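Local coordinates for PILI retraction protein PILT (Thermus thermophilus, PDB 5FL3), which probably binds and hydrolyses ATP to power the retraction of pili, at residues 29-34 against 95-100. Numbering follows the deposited sequence.
Sequences LQAGAP and LRQRGS
Two turns at the same end of inner strands of the six-stranded antiparallel sheet, remote from the ADP pocket, meet through Q30, A31, L95, Q97 and S100. Residues 30-33 form a type II turn leaving strand 26-30; residues 97-100 form the type I' turn of the hairpin that joins strands 88-97 and 100-108. Strand 100-108 lies between 26-30 and 88-97, and the Q30 side chain, touching V104, reaches across it to L95 and Q97. The chain bends at chi2 (-68°), which sets CD; NE2 lies 3.7 Å from L95 CD2, the leucine being crossed at about a right angle. OE1 of Q30 lies 3.8 Å from Q97 CG, and the two amide planes stand 83° apart. A single water links the groups: it donates to Q30 OE1 (2.7 Å) and accepts from A31 N (2.8 Å) and Q97 NE2 (3.0 Å). Beside it, A31 CB rests 3.4 Å from S100 OG, which points anti to its backbone N (chi1 174°); P53, at the start of helix 53-63, touches both residues. The polar link between the turns is thus water-mediated, while methyl groups of L95 and A31 lie against the Q30 amide and the S100 hydroxyl.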
loop_
_atom_site.group_PDB
_atom_site.type_symbol
_atom_site.label_atom_id
_atom_site.label_comp_id
_atom_site.label_asym_id
_atom_site.label_seq_id
_atom_site.Cartn_x
_atom_site.Cartn_y
_atom_site.Cartn_z
ATOM N N LEU A 29 13.624 -4.414 18.102
ATOM C CA LEU A 29 14.323 -4.786 19.338
ATOM C C LEU A 29 15.522 -5.704 19.025
ATOM O O LEU A 29 15.364 -6.917 18.814
ATOM C CB LEU A 29 13.341 -5.457 20.309
ATOM C CG LEU A 29 12.171 -4.524 20.674
ATOM C CD1 LEU A 29 11.203 -5.118 21.682
ATOM C CD2 LEU A 29 12.711 -3.180 21.177
ATOM N N GLN A 30 16.711 -5.108 18.976
ATOM C CA GLN A 30 17.919 -5.802 18.553
ATOM C C GLN A 30 19.069 -5.566 19.531
ATOM O O GLN A 30 19.292 -4.434 19.958
ATOM C CB GLN A 30 18.347 -5.344 17.156
ATOM C CG GLN A 30 17.362 -5.595 16.046
ATOM C CD GLN A 30 17.186 -7.077 15.725
ATOM O OE1 GLN A 30 17.853 -7.936 16.300
ATOM N NE2 GLN A 30 16.281 -7.376 14.805
ATOM N N ALA A 31 19.815 -6.619 19.852
ATOM C CA ALA A 31 20.948 -6.493 20.766
ATOM C C ALA A 31 21.994 -5.501 20.246
ATOM O O ALA A 31 22.381 -5.538 19.072
ATOM C CB ALA A 31 21.594 -7.868 21.022
ATOM N N GLY A 32 22.445 -4.610 21.125
ATOM C CA GLY A 32 23.487 -3.668 20.774
ATOM C C GLY A 32 22.950 -2.328 20.317
ATOM O O GLY A 32 23.712 -1.398 20.055
ATOM N N ALA A 33 21.632 -2.231 20.206
ATOM C CA ALA A 33 20.989 -0.978 19.859
ATOM C C ALA A 33 19.939 -0.642 20.898
ATOM O O ALA A 33 19.496 -1.499 21.648
ATOM C CB ALA A 33 20.374 -1.056 18.499
ATOM N N PRO A 34 19.555 0.624 20.976
ATOM C CA PRO A 34 18.422 0.877 21.859
ATOM C C PRO A 34 17.126 0.456 21.159
ATOM O O PRO A 34 17.134 0.268 19.936
ATOM C CB PRO A 34 18.489 2.383 22.072
ATOM C CG PRO A 34 19.054 2.888 20.771
ATOM C CD PRO A 34 20.037 1.847 20.315
ATOM N N LEU A 95 13.720 -13.364 15.621
ATOM C CA LEU A 95 14.827 -13.893 14.835
ATOM C C LEU A 95 16.018 -14.161 15.738
ATOM O O LEU A 95 15.979 -13.862 16.931
ATOM C CB LEU A 95 15.209 -12.919 13.721
ATOM C CG LEU A 95 15.496 -11.491 14.195
ATOM C CD1 LEU A 95 16.968 -11.185 14.032
ATOM C CD2 LEU A 95 14.655 -10.460 13.485
ATOM N N ARG A 96 17.059 -14.746 15.153
ATOM C CA ARG A 96 18.367 -14.928 15.786
ATOM C C ARG A 96 19.405 -14.204 14.962
ATOM O O ARG A 96 19.425 -14.336 13.746
ATOM C CB ARG A 96 18.736 -16.405 15.891
ATOM C CG ARG A 96 17.742 -17.217 16.707
ATOM C CD ARG A 96 17.882 -18.716 16.459
ATOM N NE ARG A 96 17.012 -19.488 17.342
ATOM C CZ ARG A 96 17.256 -19.688 18.636
ATOM N NH1 ARG A 96 18.353 -19.171 19.194
ATOM N NH2 ARG A 96 16.401 -20.396 19.375
ATOM N N GLN A 97 20.258 -13.418 15.598
ATOM C CA GLN A 97 21.338 -12.799 14.854
ATOM C C GLN A 97 22.543 -12.643 15.761
ATOM O O GLN A 97 22.435 -12.138 16.884
ATOM C CB GLN A 97 20.885 -11.459 14.256
ATOM C CG GLN A 97 20.572 -10.366 15.249
ATOM C CD GLN A 97 21.799 -9.539 15.591
ATOM O OE1 GLN A 97 22.763 -9.506 14.844
ATOM N NE2 GLN A 97 21.754 -8.861 16.718
ATOM N N ARG A 98 23.683 -13.125 15.274
ATOM C CA ARG A 98 24.942 -13.115 16.020
ATOM C C ARG A 98 24.797 -13.692 17.431
ATOM O O ARG A 98 25.261 -13.110 18.422
ATOM C CB ARG A 98 25.519 -11.698 16.053
ATOM C CG ARG A 98 26.014 -11.262 14.676
ATOM C CD ARG A 98 26.621 -9.886 14.681
ATOM N NE ARG A 98 27.571 -9.725 15.771
ATOM C CZ ARG A 98 28.208 -8.591 16.041
ATOM N NH1 ARG A 98 27.998 -7.515 15.281
ATOM N NH2 ARG A 98 29.056 -8.536 17.067
ATOM N N GLY A 99 24.136 -14.845 17.500
ATOM C CA GLY A 99 23.979 -15.587 18.735
ATOM C C GLY A 99 22.870 -15.046 19.611
ATOM O O GLY A 99 22.635 -15.525 20.724
ATOM N N SER A 100 22.168 -14.046 19.103
ATOM C CA SER A 100 21.256 -13.324 19.965
ATOM C C SER A 100 19.871 -13.236 19.363
ATOM O O SER A 100 19.724 -13.225 18.131
ATOM C CB SER A 100 21.808 -11.932 20.239
ATOM O OG SER A 100 20.856 -11.188 20.949
HETATM O O HOH W 1 19.226 -8.926 18.376
#